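Local coordinates for STIL N-terminal domain-containing protein (Trichoplax adhaerens, PDB 5OI9) that probably contributes to centriole assembly, being the N-terminal domain of a STIL-family protein, a family linked to CEP85 binding and PLK4 activation, at residues A[66-71]-A[123-128]; A[74-79]-A[86-91]; A[192-197]-A[313-318]; A[227-232]-A[258-263]. All blocks are in the same frame, centred on the assembly; numbering follows the deposited sequence.

Interaction 1: A[66-71]-A[123-128]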
loop_
_atom_site.group_PDB
_atom_site.type_symbol
_atom_site.label_atom_id
_atom_site.label_comp_id
_atom_site.label_asym_id
_atom_site.label_seq_id
_atom_site.Cartn_x
_atom_site.Cartn_y
_atom_site.Cartn_z
ATOM N N LYS A 66 28.447 -1.641 11.971
ATOM C CA LYS A 66 27.528 -1.372 13.063
ATOM C C LYS A 66 26.962 -2.689 13.577
ATOM O O LYS A 66 26.803 -3.655 12.827
ATOM C CB LYS A 66 26.398 -0.453 12.600
ATOM C CG LYS A 66 26.833 0.968 12.284
ATOM C CD LYS A 66 25.660 1.799 11.791
ATOM C CE LYS A 66 25.771 3.240 12.261
ATOM N NZ LYS A 66 25.741 3.327 13.748
ATOM N N ARG A 67 26.674 -2.733 14.879
ATOM C CA ARG A 67 26.159 -3.965 15.467
ATOM C C ARG A 67 24.879 -4.411 14.771
ATOM O O ARG A 67 24.647 -5.611 14.584
ATOM C CB ARG A 67 25.928 -3.774 16.965
ATOM C CG ARG A 67 25.674 -5.064 17.725
ATOM C CD ARG A 67 25.533 -4.793 19.212
ATOM N NE ARG A 67 24.640 -3.667 19.464
ATOM C CZ ARG A 67 23.314 -3.758 19.490
ATOM N NH1 ARG A 67 22.723 -4.926 19.279
ATOM N NH2 ARG A 67 22.578 -2.679 19.725
ATOM N N ILE A 68 24.050 -3.457 14.362
ATOM C CA ILE A 68 22.840 -3.731 13.595
ATOM C C ILE A 68 23.077 -3.244 12.172
ATOM O O ILE A 68 23.212 -2.038 11.932
ATOM C CB ILE A 68 21.611 -3.055 14.214
ATOM C CG1 ILE A 68 21.393 -3.572 15.637
ATOM C CG2 ILE A 68 20.383 -3.287 13.349
ATOM C CD1 ILE A 68 20.192 -2.976 16.321
ATOM N N GLN A 69 23.133 -4.176 11.227
ATOM C CA GLN A 69 23.263 -3.822 9.825
ATOM C C GLN A 69 21.922 -3.367 9.260
ATOM O O GLN A 69 20.857 -3.843 9.661
ATOM C CB GLN A 69 23.800 -5.001 9.012
ATOM C CG GLN A 69 25.249 -5.348 9.300
ATOM C CD GLN A 69 25.397 -6.546 10.222
ATOM O OE1 GLN A 69 24.468 -6.911 10.939
ATOM N NE2 GLN A 69 26.565 -7.175 10.192
ATOM N N LYS A 70 21.986 -2.436 8.311
ATOM C CA LYS A 70 20.803 -1.864 7.674
ATOM C C LYS A 70 20.819 -2.238 6.199
ATOM O O LYS A 70 21.679 -1.768 5.445
ATOM C CB LYS A 70 20.771 -0.346 7.844
ATOM C CG LYS A 70 20.734 0.127 9.282
ATOM C CD LYS A 70 19.408 -0.198 9.944
ATOM C CE LYS A 70 19.287 0.496 11.292
ATOM N NZ LYS A 70 17.941 0.286 11.894
ATOM N N PHE A 71 19.866 -3.072 5.785
ATOM C CA PHE A 71 19.736 -3.443 4.381
ATOM C C PHE A 71 18.317 -3.198 3.889
ATOM O O PHE A 71 17.498 -2.602 4.596
ATOM C CB PHE A 71 20.098 -4.915 4.158
ATOM C CG PHE A 71 21.479 -5.285 4.611
ATOM C CD1 PHE A 71 22.597 -4.738 4.003
ATOM C CD2 PHE A 71 21.660 -6.207 5.630
ATOM C CE1 PHE A 71 23.869 -5.088 4.414
ATOM C CE2 PHE A 71 22.930 -6.564 6.045
ATOM C CZ PHE A 71 24.036 -6.003 5.437
ATOM N N SER A 123 16.691 -4.736 9.151
ATOM C CA SER A 123 17.682 -4.608 10.208
ATOM C C SER A 123 18.061 -5.997 10.690
ATOM O O SER A 123 17.187 -6.791 11.057
ATOM C CB SER A 123 17.147 -3.775 11.376
ATOM O OG SER A 123 17.028 -2.409 11.020
HETATM N N MSE A 124 19.353 -6.300 10.679
HETATM C CA MSE A 124 19.777 -7.575 11.231
HETATM C C MSE A 124 21.035 -7.484 12.075
HETATM O O MSE A 124 21.905 -6.650 11.839
HETATM C CB MSE A 124 19.956 -8.612 10.119
HETATM C CG MSE A 124 20.792 -8.207 8.936
HETATM SE SE MSE A 124 20.458 -9.503 7.514
HETATM C CE MSE A 124 20.511 -11.137 8.572
ATOM N N GLN A 125 21.102 -8.351 13.082
ATOM C CA GLN A 125 22.199 -8.367 14.032
ATOM C C GLN A 125 22.505 -9.806 14.420
ATOM O O GLN A 125 21.609 -10.650 14.508
ATOM C CB GLN A 125 21.873 -7.551 15.289
ATOM C CG GLN A 125 20.593 -7.982 15.995
ATOM C CD GLN A 125 20.401 -7.295 17.336
ATOM O OE1 GLN A 125 21.367 -7.006 18.041
ATOM N NE2 GLN A 125 19.148 -7.024 17.690
ATOM N N LEU A 126 23.787 -10.073 14.651
ATOM C CA LEU A 126 24.215 -11.380 15.129
ATOM C C LEU A 126 23.782 -11.563 16.578
ATOM O O LEU A 126 24.058 -10.712 17.428
ATOM C CB LEU A 126 25.732 -11.512 14.993
ATOM C CG LEU A 126 26.404 -12.798 15.475
ATOM C CD1 LEU A 126 25.986 -13.981 14.616
ATOM C CD2 LEU A 126 27.919 -12.635 15.472
ATOM N N ALA A 127 23.086 -12.663 16.855
ATOM C CA ALA A 127 22.648 -12.945 18.216
ATOM C C ALA A 127 23.848 -13.181 19.123
ATOM O O ALA A 127 24.840 -13.793 18.719
ATOM C CB ALA A 127 21.730 -14.169 18.241
ATOM N N CYS A 128 23.754 -12.691 20.355
ATOM C CA CYS A 128 24.818 -12.859 21.338
ATOM C C CYS A 128 24.195 -12.845 22.730
ATOM O O CYS A 128 22.969 -12.852 22.879
ATOM C CB CYS A 128 25.891 -11.775 21.169
ATOM S SG CYS A 128 25.317 -10.095 21.509
HETATM O O HOH W 1 25.639 -7.835 14.653
#

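Interaction 2: A[74-79]-A[86-91]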
loop_
_atom_site.group_PDB
_atom_site.type_symbol
_atom_site.label_atom_id
_atom_site.label_comp_id
_atom_site.label_asym_id
_atom_site.label_seq_id
_atom_site.Cartn_x
_atom_site.Cartn_y
_atom_site.Cartn_z
ATOM N N LEU A 74 13.374 -6.458 -1.134
ATOM C CA LEU A 74 12.520 -5.952 -2.197
ATOM C C LEU A 74 11.434 -6.976 -2.484
ATOM O O LEU A 74 11.722 -8.170 -2.625
ATOM C CB LEU A 74 13.321 -5.650 -3.467
ATOM C CG LEU A 74 14.461 -4.644 -3.307
ATOM C CD1 LEU A 74 15.066 -4.298 -4.655
ATOM C CD2 LEU A 74 13.981 -3.391 -2.590
ATOM N N GLY A 75 10.191 -6.505 -2.566
ATOM C CA GLY A 75 9.060 -7.377 -2.797
ATOM C C GLY A 75 8.109 -6.793 -3.822
ATOM O O GLY A 75 8.314 -5.692 -4.338
ATOM N N SER A 76 7.064 -7.561 -4.112
ATOM C CA SER A 76 5.992 -7.126 -4.991
ATOM C C SER A 76 4.663 -7.299 -4.271
ATOM O O SER A 76 4.502 -8.194 -3.438
ATOM C CB SER A 76 5.988 -7.913 -6.307
ATOM O OG SER A 76 5.795 -9.295 -6.064
ATOM N N LEU A 77 3.714 -6.427 -4.598
ATOM C CA LEU A 77 2.386 -6.444 -3.996
ATOM C C LEU A 77 1.415 -7.115 -4.960
ATOM O O LEU A 77 1.265 -6.671 -6.102
ATOM C CB LEU A 77 1.933 -5.024 -3.656
ATOM C CG LEU A 77 0.609 -4.861 -2.907
ATOM C CD1 LEU A 77 0.704 -3.707 -1.923
ATOM C CD2 LEU A 77 -0.542 -4.631 -3.875
ATOM N N ASN A 78 0.756 -8.176 -4.496
ATOM C CA ASN A 78 -0.157 -8.958 -5.317
ATOM C C ASN A 78 -1.502 -9.094 -4.618
ATOM O O ASN A 78 -1.569 -9.172 -3.386
ATOM C CB ASN A 78 0.424 -10.347 -5.624
ATOM C CG ASN A 78 1.852 -10.280 -6.146
ATOM O OD1 ASN A 78 2.090 -9.890 -7.290
ATOM N ND2 ASN A 78 2.811 -10.663 -5.307
ATOM N N ILE A 79 -2.570 -9.116 -5.411
ATOM C CA ILE A 79 -3.941 -9.200 -4.921
ATOM C C ILE A 79 -4.612 -10.342 -5.672
ATOM O O ILE A 79 -4.716 -10.293 -6.904
ATOM C CB ILE A 79 -4.700 -7.881 -5.133
ATOM C CG1 ILE A 79 -3.880 -6.707 -4.599
ATOM C CG2 ILE A 79 -6.036 -7.912 -4.433
ATOM C CD1 ILE A 79 -4.509 -5.357 -4.862
ATOM N N ILE A 86 -1.144 -9.806 -0.712
ATOM C CA ILE A 86 0.029 -10.598 -0.369
ATOM C C ILE A 86 1.268 -9.855 -0.848
ATOM O O ILE A 86 1.305 -9.376 -1.988
ATOM C CB ILE A 86 -0.024 -12.005 -0.997
ATOM C CG1 ILE A 86 -1.228 -12.787 -0.467
ATOM C CG2 ILE A 86 1.271 -12.762 -0.728
ATOM C CD1 ILE A 86 -1.326 -14.196 -1.008
ATOM N N ILE A 87 2.273 -9.755 0.016
ATOM C CA ILE A 87 3.570 -9.190 -0.342
ATOM C C ILE A 87 4.536 -10.346 -0.563
ATOM O O ILE A 87 4.765 -11.154 0.344
ATOM C CB ILE A 87 4.092 -8.233 0.741
ATOM C CG1 ILE A 87 3.041 -7.173 1.080
ATOM C CG2 ILE A 87 5.392 -7.576 0.294
ATOM C CD1 ILE A 87 2.603 -6.350 -0.106
ATOM N N ASN A 88 5.099 -10.432 -1.766
ATOM C CA ASN A 88 6.028 -11.502 -2.130
ATOM C C ASN A 88 7.442 -10.931 -2.093
ATOM O O ASN A 88 7.851 -10.206 -3.001
ATOM C CB ASN A 88 5.690 -12.068 -3.506
ATOM C CG ASN A 88 6.482 -13.323 -3.835
ATOM O OD1 ASN A 88 6.797 -14.121 -2.953
ATOM N ND2 ASN A 88 6.810 -13.500 -5.109
ATOM N N ILE A 89 8.189 -11.270 -1.047
ATOM C CA ILE A 89 9.540 -10.760 -0.834
ATOM C C ILE A 89 10.532 -11.809 -1.318
ATOM O O ILE A 89 10.575 -12.925 -0.784
ATOM C CB ILE A 89 9.780 -10.417 0.645
ATOM C CG1 ILE A 89 8.734 -9.418 1.140
ATOM C CG2 ILE A 89 11.186 -9.876 0.848
ATOM C CD1 ILE A 89 8.911 -9.013 2.590
ATOM N N ASP A 90 11.344 -11.454 -2.322
ATOM C CA ASP A 90 12.257 -12.424 -2.915
ATOM C C ASP A 90 13.596 -11.829 -3.344
ATOM O O ASP A 90 14.350 -12.501 -4.057
ATOM C CB ASP A 90 11.599 -13.103 -4.123
ATOM C CG ASP A 90 11.329 -12.138 -5.264
ATOM O OD1 ASP A 90 11.187 -10.924 -4.999
ATOM O OD2 ASP A 90 11.258 -12.590 -6.425
ATOM N N ARG A 91 13.925 -10.605 -2.937
ATOM C CA ARG A 91 15.163 -9.970 -3.365
ATOM C C ARG A 91 15.826 -9.269 -2.192
ATOM O O ARG A 91 15.169 -8.530 -1.453
ATOM C CB ARG A 91 14.910 -8.967 -4.495
ATOM C CG ARG A 91 14.708 -9.600 -5.858
ATOM C CD ARG A 91 14.164 -8.578 -6.831
ATOM N NE ARG A 91 12.802 -8.190 -6.476
ATOM C CZ ARG A 91 12.284 -6.990 -6.707
ATOM N NH1 ARG A 91 13.020 -6.047 -7.282
ATOM N NH2 ARG A 91 11.033 -6.728 -6.350
#

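Interaction 3: A[192-197]-A[313-318]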
loop_
_atom_site.group_PDB
_atom_site.type_symbol
_atom_site.label_atom_id
_atom_site.label_comp_id
_atom_site.label_asym_id
_atom_site.label_seq_id
_atom_site.Cartn_x
_atom_site.Cartn_y
_atom_site.Cartn_z
ATOM N N PRO A 192 -2.800 2.959 7.508
ATOM C CA PRO A 192 -3.814 3.905 7.981
ATOM C C PRO A 192 -5.116 3.176 8.263
ATOM O O PRO A 192 -5.532 2.292 7.510
ATOM C CB PRO A 192 -3.957 4.890 6.816
ATOM C CG PRO A 192 -2.676 4.790 6.075
ATOM C CD PRO A 192 -2.223 3.369 6.216
ATOM N N SER A 193 -5.748 3.533 9.375
ATOM C CA SER A 193 -6.962 2.852 9.794
ATOM C C SER A 193 -8.225 3.450 9.191
ATOM O O SER A 193 -9.272 2.806 9.248
ATOM C CB SER A 193 -7.075 2.864 11.320
ATOM O OG SER A 193 -7.164 4.188 11.808
ATOM N N ALA A 194 -8.147 4.638 8.596
ATOM C CA ALA A 194 -9.338 5.357 8.151
ATOM C C ALA A 194 -10.252 4.485 7.297
ATOM O O ALA A 194 -9.820 3.882 6.311
ATOM C CB ALA A 194 -8.924 6.603 7.367
ATOM N N LEU A 195 -11.523 4.417 7.693
ATOM C CA LEU A 195 -12.560 3.776 6.896
ATOM C C LEU A 195 -13.227 4.810 5.997
ATOM O O LEU A 195 -13.623 5.883 6.463
ATOM C CB LEU A 195 -13.615 3.122 7.788
ATOM C CG LEU A 195 -13.242 1.916 8.650
ATOM C CD1 LEU A 195 -14.480 1.374 9.351
ATOM C CD2 LEU A 195 -12.577 0.835 7.814
ATOM N N ILE A 196 -13.357 4.484 4.716
ATOM C CA ILE A 196 -14.093 5.321 3.776
ATOM C C ILE A 196 -15.524 4.804 3.699
ATOM O O ILE A 196 -15.754 3.645 3.339
ATOM C CB ILE A 196 -13.435 5.322 2.387
ATOM C CG1 ILE A 196 -12.023 5.908 2.454
ATOM C CG2 ILE A 196 -14.295 6.094 1.394
ATOM C CD1 ILE A 196 -11.985 7.364 2.835
ATOM N N THR A 197 -16.483 5.658 4.052
ATOM C CA THR A 197 -17.893 5.342 3.868
ATOM C C THR A 197 -18.298 5.668 2.435
ATOM O O THR A 197 -18.078 6.787 1.963
ATOM C CB THR A 197 -18.756 6.135 4.849
ATOM O OG1 THR A 197 -18.287 5.924 6.187
ATOM C CG2 THR A 197 -20.212 5.704 4.751
ATOM N N CYS A 313 -18.450 9.334 -1.378
ATOM C CA CYS A 313 -17.537 8.832 -0.362
ATOM C C CYS A 313 -17.305 9.895 0.699
ATOM O O CYS A 313 -17.241 11.090 0.393
ATOM C CB CYS A 313 -16.202 8.416 -0.981
ATOM S SG CYS A 313 -16.359 7.271 -2.361
ATOM N N SER A 314 -17.170 9.456 1.947
ATOM C CA SER A 314 -16.942 10.370 3.053
ATOM C C SER A 314 -16.027 9.721 4.077
ATOM O O SER A 314 -15.944 8.494 4.178
ATOM C CB SER A 314 -18.257 10.787 3.725
ATOM O OG SER A 314 -18.860 9.688 4.385
ATOM N N PHE A 315 -15.331 10.565 4.832
ATOM C CA PHE A 315 -14.562 10.130 5.984
ATOM C C PHE A 315 -14.668 11.190 7.065
ATOM O O PHE A 315 -14.596 12.388 6.777
ATOM C CB PHE A 315 -13.089 9.886 5.647
ATOM C CG PHE A 315 -12.243 9.612 6.852
ATOM C CD1 PHE A 315 -12.480 8.494 7.636
ATOM C CD2 PHE A 315 -11.227 10.478 7.216
ATOM C CE1 PHE A 315 -11.712 8.238 8.757
ATOM C CE2 PHE A 315 -10.453 10.226 8.334
ATOM C CZ PHE A 315 -10.697 9.106 9.107
ATOM N N SER A 316 -14.828 10.743 8.309
ATOM C CA SER A 316 -15.026 11.667 9.415
ATOM C C SER A 316 -14.279 11.296 10.689
ATOM O O SER A 316 -14.327 12.073 11.647
ATOM C CB SER A 316 -16.521 11.782 9.731
ATOM O OG SER A 316 -17.054 10.533 10.136
ATOM N N GLY A 317 -13.592 10.155 10.739
ATOM C CA GLY A 317 -12.915 9.705 11.940
ATOM C C GLY A 317 -11.586 10.390 12.177
ATOM O O GLY A 317 -11.370 11.543 11.786
ATOM N N LYS A 318 -10.676 9.667 12.829
ATOM C CA LYS A 318 -9.375 10.203 13.208
ATOM C C LYS A 318 -8.398 10.072 12.047
ATOM O O LYS A 318 -8.216 8.980 11.498
ATOM C CB LYS A 318 -8.836 9.484 14.445
ATOM C CG LYS A 318 -9.754 9.558 15.653
ATOM C CD LYS A 318 -9.980 10.997 16.085
ATOM C CE LYS A 318 -10.868 11.073 17.315
ATOM N NZ LYS A 318 -11.006 12.473 17.799
HETATM O O HOH W 2 -20.637 8.823 1.888
#

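Interaction 4: A[227-232]-A[258-263]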
loop_
_atom_site.group_PDB
_atom_site.type_symbol
_atom_site.label_atom_id
_atom_site.label_comp_id
_atom_site.label_asym_id
_atom_site.label_seq_id
_atom_site.Cartn_x
_atom_site.Cartn_y
_atom_site.Cartn_z
ATOM N N THR A 227 -4.353 -3.514 -13.680
ATOM C CA THR A 227 -4.496 -2.514 -14.731
ATOM C C THR A 227 -5.322 -1.333 -14.239
ATOM O O THR A 227 -6.156 -0.790 -14.965
ATOM C CB THR A 227 -5.129 -3.107 -15.986
ATOM O OG1 THR A 227 -6.294 -3.864 -15.631
ATOM C CG2 THR A 227 -4.149 -3.996 -16.694
ATOM N N GLN A 228 -5.102 -0.931 -12.993
ATOM C CA GLN A 228 -5.835 0.188 -12.428
ATOM C C GLN A 228 -5.218 1.508 -12.861
ATOM O O GLN A 228 -3.995 1.641 -12.965
ATOM C CB GLN A 228 -5.853 0.102 -10.900
ATOM C CG GLN A 228 -6.591 -1.102 -10.349
ATOM C CD GLN A 228 -5.715 -2.331 -10.259
ATOM O OE1 GLN A 228 -4.509 -2.231 -10.043
ATOM N NE2 GLN A 228 -6.319 -3.503 -10.428
ATOM N N LYS A 229 -6.077 2.483 -13.133
ATOM C CA LYS A 229 -5.657 3.867 -13.270
ATOM C C LYS A 229 -6.734 4.744 -12.653
ATOM O O LYS A 229 -7.886 4.331 -12.495
ATOM C CB LYS A 229 -5.390 4.254 -14.732
ATOM C CG LYS A 229 -6.583 4.148 -15.660
ATOM C CD LYS A 229 -6.205 4.631 -17.056
ATOM C CE LYS A 229 -7.424 4.855 -17.934
ATOM N NZ LYS A 229 -7.075 5.632 -19.158
ATOM N N SER A 230 -6.339 5.956 -12.275
ATOM C CA SER A 230 -7.264 6.854 -11.607
ATOM C C SER A 230 -6.915 8.288 -11.962
ATOM O O SER A 230 -5.830 8.583 -12.473
ATOM C CB SER A 230 -7.240 6.664 -10.085
ATOM O OG SER A 230 -6.094 7.271 -9.517
ATOM N N GLY A 231 -7.859 9.176 -11.686
ATOM C CA GLY A 231 -7.665 10.592 -11.885
ATOM C C GLY A 231 -8.565 11.372 -10.958
ATOM O O GLY A 231 -9.011 10.849 -9.932
ATOM N N TYR A 232 -8.857 12.615 -11.311
ATOM C CA TYR A 232 -9.625 13.483 -10.438
ATOM C C TYR A 232 -10.781 14.096 -11.215
ATOM O O TYR A 232 -10.789 14.115 -12.450
ATOM C CB TYR A 232 -8.710 14.545 -9.807
ATOM C CG TYR A 232 -7.593 13.891 -9.024
ATOM C CD1 TYR A 232 -7.783 13.499 -7.707
ATOM C CD2 TYR A 232 -6.369 13.613 -9.619
ATOM C CE1 TYR A 232 -6.776 12.873 -6.992
ATOM C CE2 TYR A 232 -5.354 12.988 -8.915
ATOM C CZ TYR A 232 -5.563 12.622 -7.599
ATOM O OH TYR A 232 -4.559 11.995 -6.888
ATOM N N GLY A 258 -13.829 15.212 -6.385
ATOM C CA GLY A 258 -13.716 13.779 -6.191
ATOM C C GLY A 258 -12.714 13.178 -7.160
ATOM O O GLY A 258 -11.800 13.851 -7.630
ATOM N N ILE A 259 -12.915 11.888 -7.438
ATOM C CA ILE A 259 -11.969 11.082 -8.197
ATOM C C ILE A 259 -12.730 10.167 -9.146
ATOM O O ILE A 259 -13.933 9.940 -9.002
ATOM C CB ILE A 259 -11.065 10.225 -7.282
ATOM C CG1 ILE A 259 -11.920 9.245 -6.473
ATOM C CG2 ILE A 259 -10.234 11.101 -6.364
ATOM C CD1 ILE A 259 -11.115 8.295 -5.595
ATOM N N TRP A 260 -12.005 9.642 -10.131
ATOM C CA TRP A 260 -12.484 8.540 -10.948
ATOM C C TRP A 260 -11.464 7.412 -10.895
ATOM O O TRP A 260 -10.260 7.649 -10.754
ATOM C CB TRP A 260 -12.753 8.964 -12.404
ATOM C CG TRP A 260 -11.559 9.463 -13.158
ATOM C CD1 TRP A 260 -11.173 10.765 -13.318
ATOM C CD2 TRP A 260 -10.604 8.672 -13.876
ATOM N NE1 TRP A 260 -10.034 10.830 -14.084
ATOM C CE2 TRP A 260 -9.664 9.560 -14.438
ATOM C CE3 TRP A 260 -10.449 7.299 -14.093
ATOM C CZ2 TRP A 260 -8.583 9.120 -15.201
ATOM C CZ3 TRP A 260 -9.371 6.862 -14.848
ATOM C CH2 TRP A 260 -8.455 7.771 -15.394
ATOM N N VAL A 261 -11.956 6.177 -10.978
ATOM C CA VAL A 261 -11.115 4.988 -10.910
ATOM C C VAL A 261 -11.541 4.026 -12.012
ATOM O O VAL A 261 -12.738 3.830 -12.252
ATOM C CB VAL A 261 -11.192 4.307 -9.525
ATOM C CG1 VAL A 261 -10.439 2.979 -9.532
ATOM C CG2 VAL A 261 -10.630 5.227 -8.448
ATOM N N ASP A 262 -10.557 3.427 -12.681
ATOM C CA ASP A 262 -10.784 2.506 -13.783
ATOM C C ASP A 262 -10.000 1.221 -13.542
ATOM O O ASP A 262 -8.956 1.225 -12.884
ATOM C CB ASP A 262 -10.364 3.145 -15.118
ATOM C CG ASP A 262 -10.574 2.228 -16.306
ATOM O OD1 ASP A 262 -11.448 1.340 -16.233
ATOM O OD2 ASP A 262 -9.851 2.393 -17.313
ATOM N N GLY A 263 -10.519 0.116 -14.069
ATOM C CA GLY A 263 -9.780 -1.131 -14.091
ATOM C C GLY A 263 -9.922 -2.019 -12.876
ATOM O O GLY A 263 -9.022 -2.825 -12.614
#

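Interaction 1: A[66-71]-A[123-128]
Phe71 and Met124, the latter modelled as selenomethionine, cross obliquely, and the ring offers its edge rather than its face. The SE atom of Met124 lies 5.1 Å from the centroid of the Phe71 ring and 77° off its normal, a Met-aromatic contact made at the rim, while CG of Met124 comes within 4.0 Å of CE2 of Phe71. Met124 gets there with CG in the crowded position between its backbone N and carbonyl carbon, after which the chain runs on extended to SE and then bends.

Lys70 and Ser123 meet across a non-hydrogen-bonded pair. The lysine folds back at chi2, its CD and CE passing alongside the hydroxyl, so that NZ donates to Ser123 OG at 3.0 Å. Gln125 and Ile68 run side by side, pointing the same way, with CB of Gln125 4.0 Å from CG1 of Ile68.

Between the two faces of the sheet the backbones of Gln69 and Met124 form a hydrogen-bonded antiparallel pair: Gln69 N gives to Met124 O at 2.8 Å and Met124 N to Gln69 O at 3.1 Å. Where the strands part, a water links Arg67 O to Leu126 N.

Helix 45-61 packs on Gln69 and Phe71 through His59, Ala55 and Leu58, Phe92 meets Phe71 edge-to-face, and strand 167-176 continues the sheet beyond 123-126.

Interaction 2: A[74-79]-A[86-91]
Strands 74-79 and 86-91 are the two arms of a beta hairpin, and the backbone bonds between them are short and straight at Asn78 and Ile86 and from Asn88 N to Ser76 O. At Asn78 and Ile86 both bonds of the pair measure 2.8 Å, Asn78 N to Ile86 O and Ile86 N to Asn78 O, each donor lying almost along the C=O axis. Ser76 and Asn88 follow as the next hydrogen-bonded pair: Asn88 N reaches Ser76 O in the carbonyl plane, at 168°, whereas Ser76 N sits above the plane of Asn88 O.

Then the register slips. Leu74 O is shared by two donors, Asp90 N and Arg91 N, both at 3.3 Å and both weak, which makes a classic beta bulge. Leu74 N makes a good bond of 2.8 Å to Arg91 O. Next to the bulge the CA of Gly75 lies only 3.9 Å from that of Ile89, and a CB on Gly75 would be pressed against Asn88 O.

One face of the Arg91 guanidinium is covered by Leu74 CB, 3.6 Å from its plane and over its centre. Its NE makes a long salt bridge to Asp90 OD1, in the plane at the edge, and its NH2 pairs with Asp117. On the same face of the sheet Asn78 ND2 donates weakly to Ser76 OG, while on the other face CD1 of Leu77 and CD1 of Ile87 touch.

The carboxylates of Asp117 and, at longer range, Asp90 probably balance the arginine's charge and, with an aliphatic carbon on one face, limit its rotation beside the bulge.

Interaction 3: A[192-197]-A[313-318]
The ring of Phe315 is sandwiched. On one face sits CB of Ala194, 3.4 Å above the plane and displaced toward the rim, a CH-pi contact; on the opposite face the chain doubles back under its own ring, bringing Gly317 N to 3.3 Å from the plane. Around the edge, Leu195 O approaches CD1 of Phe315 to 3.1 Å and the carbonyl carbon of Lys318 lies in the plane. CG of Phe315 is anti to the backbone N (chi1 172°), which sends the ring back along 194-196 instead of away from it.

Ile196 crosses Phe315 at about a right angle, its CD1 touching the CB of Phe315, and turns its other branch, CG2, to CB of Cys313 at 3.8 Å. Replacing Phe315 would remove the ring: an alanine here would probably lose the seat of the Ala194 methyl and leave the 316-318 turn less well fixed.

Farther along, Thr197 and Ser314 form one hydrogen-bonded antiparallel pair. Thr197 N gives to Ser314 O at 2.9 Å, almost along the C=O axis, and Ser314 N returns 2.8 Å to Thr197 O. That carbonyl also takes a longer bond from a water that touches Ser314 OG.

The pair joins the start of strand 196-200 to the late part of strand 309-314 in the mixed sheet. Strand 27-29 flanks the first and strand 296-302 the second, while helix 270-281 covers Ala194 and Ile196 through Met277, Trp273 and Leu280, Trp273 also donating its NE1 to Ala194 O.

Interaction 4: A[227-232]-A[258-263]
Trp260 lies flat over the backbone of the neighbouring strand, and the tightness of the contact is greatest there. Gly231 N stands 3.3 Å above the centre of the indole, and Gly231 CA is 3.6 Å from the centroid of the five-membered ring, a CH-pi contact. The fit demands glycine: a CB on Gly231 would clash with Trp260 NE1. CG of Trp260 takes the crowded position between backbone N and carbonyl carbon (chi1 62°), which folds the ring across the strand, and NE1 is satisfied by Val244 O on strand 241-245, one strand farther across the sheet. A serine in place of Trp260 would remove the indole and would probably cost both the cover over Gly231 and the bond to Val244.

An aromatic shielding a glycine across a hydrogen-bonded antiparallel pair is a recurrent beta-sheet arrangement; here it joins strands 229-235 and 256-264 inside the seven-stranded mixed sheet. On the other face CD1 of Tyr232 meets CG2 of Ile259 at 3.7 Å, with helix 270-281 packed on both.

The looser side is the outer part of Lys229, an exposed residue, though Leu215 of helix 210-216 touches it, Trp260 and Asp262 alike. Asp262 N reaches Lys229 O at 2.8 Å; the return bond is longer, its donor above the carbonyl plane. NZ of Lys229 stays 4.6 Å from Asp262 OD2, so any attraction between the charges is probably weak.

In the fold
Interactions 1 and 2 share strand 69-79, which lies between 118-126 and 85-97 in the larger mixed sheet; interaction 1 takes its start, interaction 2 its later part, their centres about 23 Å apart. The other two contacts lie in the seven-stranded sheet, about 19 Å between centres, with helix 270-281 packing on both. Interactions 1 and 4 are farthest apart, about 42 Å between centres, on opposite sides of the chain's centre. Along the sequence, the hairpin of interaction 2 falls between the two segments of interaction 1, and interaction 4 likewise between those of interaction 3. Both sheets draw on separated parts of the chain, which ties together the two halves of this elongated STIL N-terminal domain.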